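Local atomic coordinates of hypothetical protein (Rhodococcus sp., PDB entry 2OV9), a protein that probably hydrolyses fatty acyl-coenzyme A thioesters, such as those of octanoic, decanoic and oleic acid, to the free fatty acid and coenzyme A. Residues B[51-54]-B[55-59]; B[117-120]-B[121-124]; B[5-9]-B[10-14]; B[105-108]-B[109-113]; B[29-32]-B[33-37]. All coordinates share one frame; numbering follows the deposited sequence. Where two conformers were deposited one is given.

Contact 1: residues B[51-54]-B[55-59]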
loop_
_atom_site.group_PDB
_atom_site.type_symbol
_atom_site.label_atom_id
_atom_site.label_comp_id
_atom_site.label_asym_id
_atom_site.label_seq_id
_atom_site.Cartn_x
_atom_site.Cartn_y
_atom_site.Cartn_z
ATOM N N LEU B 51 23.262 -11.556 6.614
ATOM C CA LEU B 51 22.437 -10.373 6.435
ATOM C C LEU B 51 23.211 -9.081 6.689
ATOM O O LEU B 51 22.818 -8.027 6.202
ATOM C CB LEU B 51 21.165 -10.420 7.312
ATOM C CG LEU B 51 20.077 -11.418 6.887
ATOM C CD1 LEU B 51 19.029 -11.565 7.998
ATOM C CD2 LEU B 51 19.387 -10.942 5.613
ATOM N N GLU B 52 24.298 -9.153 7.444
ATOM C CA GLU B 52 25.160 -7.988 7.616
ATOM C C GLU B 52 25.750 -7.506 6.271
ATOM O O GLU B 52 25.653 -6.325 5.913
ATOM C CB GLU B 52 26.264 -8.292 8.631
ATOM C CG GLU B 52 27.259 -7.156 8.805
ATOM C CD GLU B 52 28.435 -7.530 9.673
ATOM O OE1 GLU B 52 28.497 -8.681 10.177
ATOM O OE2 GLU B 52 29.308 -6.656 9.846
ATOM N N ARG B 53 26.368 -8.413 5.529
ATOM C CA ARG B 53 26.919 -8.082 4.221
ATOM C C ARG B 53 25.790 -7.738 3.226
ATOM O O ARG B 53 25.911 -6.792 2.449
ATOM C CB ARG B 53 27.822 -9.226 3.708
ATOM C CG ARG B 53 28.392 -9.030 2.279
ATOM C CD ARG B 53 29.284 -7.821 2.183
ATOM N NE ARG B 53 29.413 -7.380 0.798
ATOM C CZ ARG B 53 29.729 -6.145 0.418
ATOM N NH1 ARG B 53 29.971 -5.187 1.321
ATOM N NH2 ARG B 53 29.818 -5.872 -0.877
ATOM N N VAL B 54 24.682 -8.470 3.277
ATOM C CA VAL B 54 23.540 -8.184 2.375
ATOM C C VAL B 54 23.063 -6.729 2.550
ATOM O O VAL B 54 22.828 -6.015 1.556
ATOM C CB VAL B 54 22.398 -9.203 2.582
ATOM C CG1 VAL B 54 21.068 -8.755 1.922
ATOM C CG2 VAL B 54 22.830 -10.575 2.055
ATOM N N ALA B 55 22.965 -6.272 3.796
ATOM C CA ALA B 55 22.605 -4.855 4.050
ATOM C C ALA B 55 23.637 -3.881 3.442
ATOM O O ALA B 55 23.283 -2.849 2.850
ATOM C CB ALA B 55 22.425 -4.609 5.517
ATOM N N GLU B 56 24.921 -4.203 3.570
ATOM C CA GLU B 56 25.951 -3.388 2.934
ATOM C C GLU B 56 25.768 -3.328 1.410
ATOM O O GLU B 56 25.827 -2.257 0.818
ATOM C CB GLU B 56 27.329 -3.898 3.311
ATOM C CG GLU B 56 27.647 -3.802 4.798
ATOM C CD GLU B 56 29.011 -4.366 5.135
ATOM O OE1 GLU B 56 29.559 -5.120 4.308
ATOM O OE2 GLU B 56 29.558 -4.054 6.221
ATOM N N GLU B 57 25.510 -4.475 0.790
ATOM C CA GLU B 57 25.280 -4.580 -0.655
ATOM C C GLU B 57 24.096 -3.737 -1.102
ATOM O O GLU B 57 24.156 -3.019 -2.113
ATOM C CB GLU B 57 24.953 -6.013 -1.023
ATOM C CG GLU B 57 26.094 -6.973 -0.980
ATOM C CD GLU B 57 25.686 -8.303 -1.548
ATOM O OE1 GLU B 57 25.419 -8.360 -2.774
ATOM O OE2 GLU B 57 25.618 -9.274 -0.758
ATOM N N LEU B 58 23.004 -3.841 -0.354
ATOM C CA LEU B 58 21.775 -3.129 -0.699
ATOM C C LEU B 58 21.988 -1.635 -0.570
ATOM O O LEU B 58 21.609 -0.880 -1.468
ATOM C CB LEU B 58 20.600 -3.574 0.166
ATOM C CG LEU B 58 20.018 -4.945 -0.225
ATOM C CD1 LEU B 58 19.109 -5.437 0.881
ATOM C CD2 LEU B 58 19.257 -4.822 -1.545
ATOM N N ASN B 59 22.655 -1.228 0.507
ATOM C CA ASN B 59 23.012 0.179 0.696
ATOM C C ASN B 59 23.947 0.702 -0.414
ATOM O O ASN B 59 23.788 1.840 -0.868
ATOM C CB ASN B 59 23.638 0.400 2.086
ATOM C CG ASN B 59 22.590 0.606 3.196
ATOM O OD1 ASN B 59 22.672 0.003 4.273
ATOM N ND2 ASN B 59 21.623 1.471 2.943
#

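Contact 2: residues B[117-120]-B[121-124]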
loop_
_atom_site.group_PDB
_atom_site.type_symbol
_atom_site.label_atom_id
_atom_site.label_comp_id
_atom_site.label_asym_id
_atom_site.label_seq_id
_atom_site.Cartn_x
_atom_site.Cartn_y
_atom_site.Cartn_z
ATOM N N THR B 117 -2.260 -11.586 -8.621
ATOM C CA THR B 117 -2.030 -12.601 -7.617
ATOM C C THR B 117 -1.103 -11.951 -6.582
ATOM O O THR B 117 0.016 -11.569 -6.914
ATOM C CB THR B 117 -1.375 -13.828 -8.249
ATOM O OG1 THR B 117 -2.315 -14.426 -9.144
ATOM C CG2 THR B 117 -1.002 -14.836 -7.181
ATOM N N LEU B 118 -1.575 -11.790 -5.347
ATOM C CA LEU B 118 -0.800 -11.052 -4.345
ATOM C C LEU B 118 0.021 -11.932 -3.423
ATOM O O LEU B 118 -0.335 -13.070 -3.146
ATOM C CB LEU B 118 -1.704 -10.110 -3.531
ATOM C CG LEU B 118 -2.369 -8.954 -4.262
ATOM C CD1 LEU B 118 -3.485 -8.337 -3.405
ATOM C CD2 LEU B 118 -1.351 -7.863 -4.652
ATOM N N THR B 119 1.110 -11.354 -2.935
ATOM C CA THR B 119 2.190 -12.045 -2.234
ATOM C C THR B 119 2.364 -11.550 -0.802
ATOM O O THR B 119 1.692 -10.585 -0.375
ATOM C CB THR B 119 3.493 -11.772 -2.962
ATOM O OG1 THR B 119 3.587 -10.360 -3.195
ATOM C CG2 THR B 119 3.530 -12.504 -4.312
ATOM N N ILE B 120 3.280 -12.171 -0.058
ATOM C CA ILE B 120 3.297 -11.944 1.396
ATOM C C ILE B 120 3.551 -10.524 1.896
ATOM O O ILE B 120 3.181 -10.225 2.999
ATOM C CB ILE B 120 4.172 -12.914 2.242
ATOM C CG1 ILE B 120 5.633 -12.934 1.796
ATOM C CG2 ILE B 120 3.525 -14.308 2.371
ATOM C CD1 ILE B 120 6.534 -13.523 2.906
ATOM N N PRO B 121 4.217 -9.659 1.117
ATOM C CA PRO B 121 4.315 -8.271 1.625
ATOM C C PRO B 121 2.977 -7.585 1.827
ATOM O O PRO B 121 2.893 -6.624 2.619
ATOM C CB PRO B 121 5.101 -7.561 0.509
ATOM C CG PRO B 121 5.957 -8.616 -0.043
ATOM C CD PRO B 121 5.009 -9.805 -0.118
ATOM N N TYR B 122 1.963 -8.050 1.091
ATOM C CA TYR B 122 0.581 -7.499 1.113
ATOM C C TYR B 122 -0.339 -8.123 2.190
ATOM O O TYR B 122 -1.550 -7.805 2.271
ATOM C CB TYR B 122 -0.040 -7.621 -0.306
ATOM C CG TYR B 122 0.824 -6.930 -1.349
ATOM C CD1 TYR B 122 0.810 -5.545 -1.488
ATOM C CD2 TYR B 122 1.734 -7.656 -2.116
ATOM C CE1 TYR B 122 1.626 -4.894 -2.437
ATOM C CE2 TYR B 122 2.579 -7.023 -3.039
ATOM C CZ TYR B 122 2.515 -5.653 -3.188
ATOM O OH TYR B 122 3.323 -5.043 -4.104
ATOM N N GLN B 123 0.262 -8.965 3.029
ATOM C CA GLN B 123 -0.450 -9.784 4.036
ATOM C C GLN B 123 -0.942 -8.977 5.234
ATOM O O GLN B 123 -0.215 -8.130 5.760
ATOM C CB GLN B 123 0.468 -10.888 4.534
ATOM C CG GLN B 123 -0.137 -11.928 5.528
ATOM C CD GLN B 123 0.752 -13.173 5.633
ATOM O OE1 GLN B 123 1.970 -13.069 5.761
ATOM N NE2 GLN B 123 0.150 -14.343 5.570
ATOM N N GLY B 124 -2.188 -9.249 5.639
ATOM C CA GLY B 124 -2.753 -8.763 6.924
ATOM C C GLY B 124 -3.069 -9.992 7.769
ATOM O O GLY B 124 -2.189 -10.522 8.426
#

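Contact 3: residues B[5-9]-B[10-14]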
loop_
_atom_site.group_PDB
_atom_site.type_symbol
_atom_site.label_atom_id
_atom_site.label_comp_id
_atom_site.label_asym_id
_atom_site.label_seq_id
_atom_site.Cartn_x
_atom_site.Cartn_y
_atom_site.Cartn_z
ATOM N N THR B 5 -6.869 13.144 -26.479
ATOM C CA THR B 5 -5.522 12.517 -26.306
ATOM C C THR B 5 -5.568 11.224 -25.500
ATOM O O THR B 5 -5.063 10.183 -25.961
ATOM C CB THR B 5 -4.525 13.517 -25.690
ATOM N N HIS B 6 -6.185 11.279 -24.314
ATOM C CA HIS B 6 -6.258 10.122 -23.417
ATOM C C HIS B 6 -7.288 9.097 -23.905
ATOM O O HIS B 6 -8.392 9.469 -24.302
ATOM C CB HIS B 6 -6.555 10.559 -21.967
ATOM C CG HIS B 6 -6.976 9.436 -21.065
ATOM N ND1 HIS B 6 -6.119 8.429 -20.675
ATOM C CD2 HIS B 6 -8.166 9.160 -20.480
ATOM C CE1 HIS B 6 -6.764 7.575 -19.901
ATOM N NE2 HIS B 6 -8.008 7.995 -19.766
ATOM N N PRO B 7 -6.920 7.794 -23.895
ATOM C CA PRO B 7 -7.852 6.713 -24.266
ATOM C C PRO B 7 -9.065 6.637 -23.346
ATOM O O PRO B 7 -8.915 6.674 -22.133
ATOM C CB PRO B 7 -7.015 5.439 -24.084
ATOM C CG PRO B 7 -5.601 5.884 -24.140
ATOM C CD PRO B 7 -5.576 7.273 -23.576
ATOM N N THR B 8 -10.255 6.519 -23.927
ATOM C CA THR B 8 -11.491 6.315 -23.173
ATOM C C THR B 8 -12.295 5.216 -23.835
ATOM O O THR B 8 -11.991 4.815 -24.948
ATOM C CB THR B 8 -12.401 7.529 -23.201
ATOM O OG1 THR B 8 -12.909 7.678 -24.533
ATOM C CG2 THR B 8 -11.652 8.795 -22.785
ATOM N N PHE B 9 -13.344 4.763 -23.156
ATOM C CA PHE B 9 -14.194 3.694 -23.670
ATOM C C PHE B 9 -14.848 4.041 -25.017
ATOM O O PHE B 9 -15.332 3.160 -25.707
ATOM C CB PHE B 9 -15.247 3.283 -22.619
ATOM C CG PHE B 9 -16.367 4.275 -22.444
ATOM C CD1 PHE B 9 -16.155 5.481 -21.779
ATOM C CD2 PHE B 9 -17.643 3.992 -22.929
ATOM C CE1 PHE B 9 -17.186 6.385 -21.606
ATOM C CE2 PHE B 9 -18.687 4.900 -22.772
ATOM C CZ PHE B 9 -18.461 6.098 -22.114
ATOM N N GLU B 10 -14.852 5.315 -25.396
ATOM C CA GLU B 10 -15.458 5.710 -26.683
ATOM C C GLU B 10 -14.474 5.795 -27.848
ATOM O O GLU B 10 -14.874 5.695 -29.025
ATOM C CB GLU B 10 -16.206 7.034 -26.533
ATOM C CG GLU B 10 -17.413 6.914 -25.638
ATOM C CD GLU B 10 -18.016 8.244 -25.271
ATOM O OE1 GLU B 10 -19.247 8.280 -25.060
ATOM O OE2 GLU B 10 -17.276 9.256 -25.210
ATOM N N ASN B 11 -13.201 6.015 -27.546
ATOM C CA ASN B 11 -12.229 6.253 -28.612
ATOM C C ASN B 11 -11.180 5.157 -28.771
ATOM O O ASN B 11 -10.313 5.250 -29.615
ATOM C CB ASN B 11 -11.570 7.634 -28.444
ATOM C CG ASN B 11 -10.711 7.724 -27.205
ATOM O OD1 ASN B 11 -10.238 6.701 -26.669
ATOM N ND2 ASN B 11 -10.485 8.954 -26.738
ATOM N N SER B 12 -11.269 4.122 -27.941
ATOM C CA SER B 12 -10.295 3.038 -27.921
ATOM C C SER B 12 -11.013 1.701 -27.907
ATOM O O SER B 12 -12.112 1.618 -27.367
ATOM C CB SER B 12 -9.401 3.198 -26.688
ATOM O OG SER B 12 -8.547 4.324 -26.863
ATOM N N PRO B 13 -10.429 0.662 -28.546
ATOM C CA PRO B 13 -11.064 -0.672 -28.477
ATOM C C PRO B 13 -11.128 -1.254 -27.071
ATOM O O PRO B 13 -10.285 -0.959 -26.216
ATOM C CB PRO B 13 -10.174 -1.578 -29.359
ATOM C CG PRO B 13 -9.046 -0.728 -29.849
ATOM C CD PRO B 13 -9.199 0.683 -29.365
ATOM N N SER B 14 -12.130 -2.095 -26.846
ATOM C CA SER B 14 -12.191 -2.893 -25.636
ATOM C C SER B 14 -10.896 -3.686 -25.532
ATOM O O SER B 14 -10.381 -4.184 -26.552
ATOM C CB SER B 14 -13.401 -3.834 -25.688
ATOM O OG SER B 14 -13.721 -4.314 -24.389
HETATM O O HOH W 1 -14.482 0.745 -26.157
#

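Contact 4: residues B[105-108]-B[109-113]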
loop_
_atom_site.group_PDB
_atom_site.type_symbol
_atom_site.label_atom_id
_atom_site.label_comp_id
_atom_site.label_asym_id
_atom_site.label_seq_id
_atom_site.Cartn_x
_atom_site.Cartn_y
_atom_site.Cartn_z
ATOM N N GLU B 105 -7.000 -3.160 -17.911
ATOM C CA GLU B 105 -7.516 -2.856 -19.235
ATOM C C GLU B 105 -8.865 -2.169 -19.164
ATOM O O GLU B 105 -9.602 -2.337 -18.199
ATOM C CB GLU B 105 -7.562 -4.096 -20.123
ATOM C CG GLU B 105 -8.456 -5.171 -19.631
ATOM C CD GLU B 105 -8.262 -6.481 -20.402
ATOM O OE1 GLU B 105 -7.618 -6.488 -21.484
ATOM O OE2 GLU B 105 -8.747 -7.517 -19.910
ATOM N N GLY B 106 -9.153 -1.349 -20.171
ATOM C CA GLY B 106 -10.475 -0.743 -20.288
ATOM C C GLY B 106 -11.364 -1.590 -21.183
ATOM O O GLY B 106 -10.916 -2.093 -22.227
ATOM N N LEU B 107 -12.622 -1.752 -20.774
ATOM C CA LEU B 107 -13.578 -2.531 -21.549
ATOM C C LEU B 107 -14.654 -1.627 -22.182
ATOM O O LEU B 107 -14.835 -0.468 -21.765
ATOM C CB LEU B 107 -14.208 -3.632 -20.687
ATOM C CG LEU B 107 -13.310 -4.514 -19.816
ATOM C CD1 LEU B 107 -14.194 -5.499 -19.018
ATOM C CD2 LEU B 107 -12.270 -5.279 -20.674
ATOM N N SER B 108 -15.360 -2.167 -23.179
ATOM C CA SER B 108 -16.314 -1.396 -24.004
ATOM C C SER B 108 -17.455 -0.765 -23.208
ATOM O O SER B 108 -17.962 0.293 -23.577
ATOM C CB SER B 108 -16.889 -2.267 -25.141
ATOM O OG SER B 108 -17.289 -3.549 -24.648
ATOM N N ASP B 109 -17.839 -1.402 -22.109
ATOM C CA ASP B 109 -18.977 -0.941 -21.317
ATOM C C ASP B 109 -18.631 0.173 -20.316
ATOM O O ASP B 109 -19.497 0.634 -19.568
ATOM C CB ASP B 109 -19.617 -2.129 -20.594
ATOM C CG ASP B 109 -18.706 -2.747 -19.532
ATOM O OD1 ASP B 109 -17.554 -2.303 -19.319
ATOM O OD2 ASP B 109 -19.159 -3.695 -18.877
ATOM N N GLY B 110 -17.372 0.599 -20.306
ATOM C CA GLY B 110 -16.906 1.633 -19.378
ATOM C C GLY B 110 -16.154 1.065 -18.185
ATOM O O GLY B 110 -15.493 1.798 -17.455
ATOM N N SER B 111 -16.260 -0.239 -17.953
ATOM C CA SER B 111 -15.540 -0.810 -16.819
ATOM C C SER B 111 -14.040 -0.922 -17.141
ATOM O O SER B 111 -13.626 -0.884 -18.320
ATOM C CB SER B 111 -16.147 -2.150 -16.373
ATOM O OG SER B 111 -16.016 -3.163 -17.356
ATOM N N VAL B 112 -13.250 -1.043 -16.081
ATOM C CA VAL B 112 -11.815 -1.274 -16.118
ATOM C C VAL B 112 -11.616 -2.584 -15.351
ATOM O O VAL B 112 -12.323 -2.840 -14.374
ATOM C CB VAL B 112 -11.104 -0.065 -15.434
ATOM C CG1 VAL B 112 -9.780 -0.418 -14.807
ATOM C CG2 VAL B 112 -10.980 1.109 -16.434
ATOM N N ARG B 113 -10.684 -3.419 -15.796
ATOM C CA ARG B 113 -10.493 -4.742 -15.198
ATOM C C ARG B 113 -9.029 -5.173 -15.203
ATOM O O ARG B 113 -8.297 -4.905 -16.161
ATOM C CB ARG B 113 -11.304 -5.788 -15.987
ATOM C CG ARG B 113 -11.200 -7.215 -15.448
ATOM C CD ARG B 113 -11.967 -8.184 -16.355
ATOM N NE ARG B 113 -11.534 -9.580 -16.200
ATOM C CZ ARG B 113 -12.251 -10.505 -15.579
ATOM N NH1 ARG B 113 -13.424 -10.165 -15.050
ATOM N NH2 ARG B 113 -11.818 -11.761 -15.490
#

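Contact 5: residues B[29-32]-B[33-37]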
loop_
_atom_site.group_PDB
_atom_site.type_symbol
_atom_site.label_atom_id
_atom_site.label_comp_id
_atom_site.label_asym_id
_atom_site.label_seq_id
_atom_site.Cartn_x
_atom_site.Cartn_y
_atom_site.Cartn_z
ATOM N N ARG B 29 13.553 -4.250 -15.061
ATOM C CA ARG B 29 14.154 -5.509 -14.631
ATOM C C ARG B 29 14.723 -5.361 -13.217
ATOM O O ARG B 29 14.626 -6.280 -12.393
ATOM C CB ARG B 29 15.221 -5.980 -15.634
ATOM C CG ARG B 29 14.635 -6.574 -16.926
ATOM C CD ARG B 29 15.722 -6.947 -17.941
ATOM N NE ARG B 29 15.197 -7.046 -19.304
ATOM C CZ ARG B 29 15.905 -7.458 -20.359
ATOM N NH1 ARG B 29 17.174 -7.824 -20.222
ATOM N NH2 ARG B 29 15.339 -7.514 -21.559
ATOM N N ALA B 30 15.290 -4.196 -12.926
ATOM C CA ALA B 30 15.855 -3.919 -11.615
ATOM C C ALA B 30 14.744 -3.814 -10.570
ATOM O O ALA B 30 14.900 -4.325 -9.456
ATOM C CB ALA B 30 16.659 -2.616 -11.651
ATOM N N THR B 31 13.643 -3.158 -10.936
ATOM C CA THR B 31 12.492 -3.026 -10.038
ATOM C C THR B 31 11.888 -4.413 -9.751
ATOM O O THR B 31 11.544 -4.719 -8.600
ATOM C CB THR B 31 11.435 -2.049 -10.578
ATOM O OG1 THR B 31 12.049 -0.774 -10.822
ATOM C CG2 THR B 31 10.320 -1.866 -9.572
ATOM N N ASP B 32 11.770 -5.240 -10.776
ATOM C CA ASP B 32 11.347 -6.631 -10.540
ATOM C C ASP B 32 12.256 -7.368 -9.563
ATOM O O ASP B 32 11.773 -8.162 -8.746
ATOM C CB ASP B 32 11.248 -7.423 -11.832
ATOM C CG ASP B 32 9.924 -7.218 -12.526
ATOM O OD1 ASP B 32 8.896 -6.936 -11.840
ATOM O OD2 ASP B 32 9.915 -7.334 -13.771
ATOM N N ALA B 33 13.562 -7.121 -9.650
ATOM C CA ALA B 33 14.528 -7.763 -8.764
ATOM C C ALA B 33 14.365 -7.246 -7.332
ATOM O O ALA B 33 14.412 -8.032 -6.379
ATOM C CB ALA B 33 15.930 -7.516 -9.262
ATOM N N ALA B 34 14.172 -5.932 -7.178
ATOM C CA ALA B 34 13.799 -5.357 -5.887
ATOM C C ALA B 34 12.540 -5.963 -5.286
ATOM O O ALA B 34 12.514 -6.271 -4.085
ATOM C CB ALA B 34 13.659 -3.824 -5.974
ATOM N N ARG B 35 11.499 -6.149 -6.096
ATOM C CA ARG B 35 10.265 -6.766 -5.597
ATOM C C ARG B 35 10.575 -8.163 -5.060
ATOM O O ARG B 35 9.995 -8.607 -4.068
ATOM C CB ARG B 35 9.207 -6.867 -6.711
ATOM C CG ARG B 35 8.654 -5.524 -7.183
ATOM C CD ARG B 35 7.440 -5.706 -8.156
ATOM N NE ARG B 35 6.951 -4.406 -8.586
ATOM C CZ ARG B 35 7.290 -3.833 -9.732
ATOM N NH1 ARG B 35 8.087 -4.477 -10.587
ATOM N NH2 ARG B 35 6.835 -2.635 -10.031
ATOM N N ARG B 36 11.488 -8.845 -5.735
ATOM C CA ARG B 36 11.850 -10.216 -5.372
ATOM C C ARG B 36 12.609 -10.228 -4.028
ATOM O O ARG B 36 12.417 -11.126 -3.201
ATOM C CB ARG B 36 12.689 -10.824 -6.501
ATOM C CG ARG B 36 13.054 -12.246 -6.300
ATOM C CD ARG B 36 14.100 -12.689 -7.307
ATOM N NE ARG B 36 14.604 -14.012 -6.960
ATOM C CZ ARG B 36 15.565 -14.639 -7.626
ATOM N NH1 ARG B 36 16.142 -14.060 -8.691
ATOM N NH2 ARG B 36 15.951 -15.853 -7.232
ATOM N N VAL B 37 13.472 -9.241 -3.840
ATOM C CA VAL B 37 14.189 -9.027 -2.579
ATOM C C VAL B 37 13.208 -8.734 -1.413
ATOM O O VAL B 37 13.337 -9.332 -0.328
ATOM C CB VAL B 37 15.216 -7.857 -2.694
ATOM C CG1 VAL B 37 15.727 -7.432 -1.312
ATOM C CG2 VAL B 37 16.377 -8.212 -3.629
#

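Contact 1: residues B[51-54]-B[55-59]
Arg53 leaves the backbone with CG anti to its own N (chi1 176°) and then bends at chi2 (62°), which turns the guanidinium along the helix toward Glu56 and Glu57. Glu56 sets out on the other course, with CG beside its backbone N, and the rest of its chain runs out extended to meet the arginine. NH1 of Arg53 donates to OE1 of Glu56 at 3.0 Å, a salt bridge in which the oxygen lies in the guanidinium plane while the carboxylate is turned steeply, 77° away from that plane. The bond reaches OE1 on its anti side, somewhat out of the carboxylate plane. Glu57, one residue further on, may offer its methylene instead: in the conformer given, and so less certainly, its CG lies over a face of the same guanidinium, 3.8 Å from NE of Arg53.

The pairing of arginine with glutamate depends on the i to i+3 and i to i+4 spacing at the start of helix 51-67, where Glu57 N donates to Arg53 O at 2.9 Å and Leu58 N to Val54 O at 2.9 Å. Ala55 is buried, with its small CB close against the preceding turn. On the buried side, Val54 and Leu58 point the same way and touch through CG1 of Val54 and CD1 of Leu58, 4.0 Å apart. Leu58 also packs on Ala33 of the second subunit, while Leu51 meets Leu65 of that subunit.

Contact 2: residues B[117-120]-B[121-124]
Apolar contact joins Leu118 to Tyr122: CD2 of the leucine sits over one face of the ring, 4.2 Å from its centroid and 18° off the normal, a CH-pi contact. CB of Pro121 lies over the opposite face, toward the rim, so the ring is held between two aliphatic groups. OG1 of Thr119 comes to the ring edge, in its plane, 3.5 Å from CD2 of Tyr122. Ile120 rests its CG1 on CD of Pro121, at 3.7 Å, its chi1 of 57° putting CG1 between the backbone N and carbonyl carbon.

Hydrogen bonding is by the backbone. Tyr122 N donates to Thr119 O at 2.9 Å, and Gln123 N to Ile120 O at 3.2 Å, the latter from well above the carbonyl plane. These i to i+3 bonds mark a short 3-10 turn after strand 112-117, and proline fits its start because it has no N-H to give. Beyond the turn, Tyr122 OH bonds to Leu98 O, and Pro121 O accepts from Asn96 of the second subunit.

With both faces lined by hydrocarbon and its hydroxyl bonded, the ring is probably restrained in tilt as well as position. Thr119 N, by contrast, is buried without a hydrogen-bond partner, a probable energetic cost.

Contact 3: residues B[5-9]-B[10-14]
Asn11 reaches back to Thr8 and His6 with both ends of its amide, across a type I beta turn, Thr8 to Asn11, in the loop before strand 16-17. OD1 of Asn11 takes the N-H of Thr8 in a short, nearly straight bond of 2.7 Å (175°) from above the amide plane, while ND2 donates to His6 O at 3.3 Å, with that oxygen in the amide plane. Asparagine suits the place because one flat group supplies both acceptor and donor. Its chi1 of 66° tucks the amide between its own N and carbonyl carbon, facing the earlier residues.

Thr8 answers in the other direction. Its OG1 accepts from Glu10 N at 3.2 Å, an ST turn, and its carbonyl O accepts from Asn11 N at 3.1 Å, closing the beta turn; the bond from Ser12 N to the same carbonyl is weak. Nearby, CG of Glu10 lies over a face of the Phe9 ring, 3.8 Å from the centroid, a CH-pi contact. Phe9 and Ser12 also pack on Trp148 of helix 131-148, which places the loop against the fold.

Ser12 steadies the amide in turn: its OG donates to Asn11 OD1 at 2.9 Å, from the face opposite to that approached by Thr8 N.

Contact 4: residues B[105-108]-B[109-113]
A beta hairpin joins strand 105-106 to strand 112-117, and its tip is a type I turn plus G1 beta bulge, a 3:5 hairpin, with an Asx turn starting within it. Leu107 O accepts from Gly110 N at 3.1 Å, which closes the type I turn from Leu107 to Gly110. Below it Leu107 N donates to Ser111 O at 2.8 Å, one residue out of step, and this leaves Gly110 at the bulge. Glycine suits that position because its positive phi (101°) would jam a CB against the carbonyl oxygen of Asp109.

Asp109 organises the way out of the turn. Chi1 of 66° folds its carboxylate back over the chain, and OD1 accepts twice from Ser111: from the hydroxyl at 2.6 Å, on the syn lone pair, and from the backbone N at 2.8 Å, from above the carboxylate plane. The N-H bond makes the Asx turn. A short acid is fitting here, since it can hold both donors of one residue.

In the antiparallel register, Glu105 and Arg113 are a hydrogen-bonded pair, Glu105 N donating to Arg113 O at 2.8 Å and Arg113 N to Glu105 O in return. Gly106 and Val112 form the next, non-hydrogen-bonded pair, with CA atoms 4.4 Å apart. CA of Val112 brings its hydrogen to Glu105 O, and its side chain turns to the other sheet face from Glu105 and Arg113, where it packs on Val144 and Trp148 of helix 131-148. Leu107 spans the hairpin, its CD1 reaching OG of Ser111 at 3.4 Å and CB of Arg113 at 4.2 Å. Its carbonyl also receives Trp148 NE1.

Contact 5: residues B[29-32]-B[33-37]
The guanidinium of Arg35 carries CG2 of Thr31 over one face, 3.3 Å above its plane, and has the carboxylate of Asp32 at its edge. The methyl lies 3.6 Å from both NH1 and NH2 of Arg35, toward the rim of the group. OD1 of Asp32 meets NH1 of Arg35 at 2.9 Å in a salt bridge whose hydrogen bond is weak, bent to 124°, with the two planes 59° apart.

Thr31 and Asp32 precede Arg35 by four and three residues on helix 26-43, about one turn, and Arg35 N donates to Thr31 O at 2.9 Å. Threonine serves two ends at once: CG2 stands anti to the backbone N and faces the arginine, while OG1 (chi1 -56°) bonds to Val27 O a turn earlier. NE of Arg35 donates to Ala99 O and NH2 to Asn96 O and Pro94 O, so its extended aliphatic part carries the guanidinium to the loop that holds those three residues. Alanine at 30, 33 and 34 keeps the adjacent surface low enough for Leu41 and Leu58 of the second subunit to pack closely, and Arg36 makes a salt bridge to Glu66 of that subunit.

How the contacts relate
Contacts 1 and 5 sit on successive helices of the N-terminal helical region, their centres about 16 Å apart, and the two helices meet their counterparts reciprocally across the dimer. Contact 2 also meets the second subunit and lies about 16 Å from contact 5, centre to centre. Contacts 3 and 4 form a second group near the edge of the antiparallel sheet, with centres about 10 Å apart, joined by a probable hydrogen bond of 3.0 Å between Ser14 OG and Ser108 N. Contact 1 is farthest from them, about 46 Å from contact 3 between centres. Strand 112-117 runs from contact 4 into contact 2. Contacts 2 to 4 all pack on helix 131-148, consistent with the central helix of a hotdog fold.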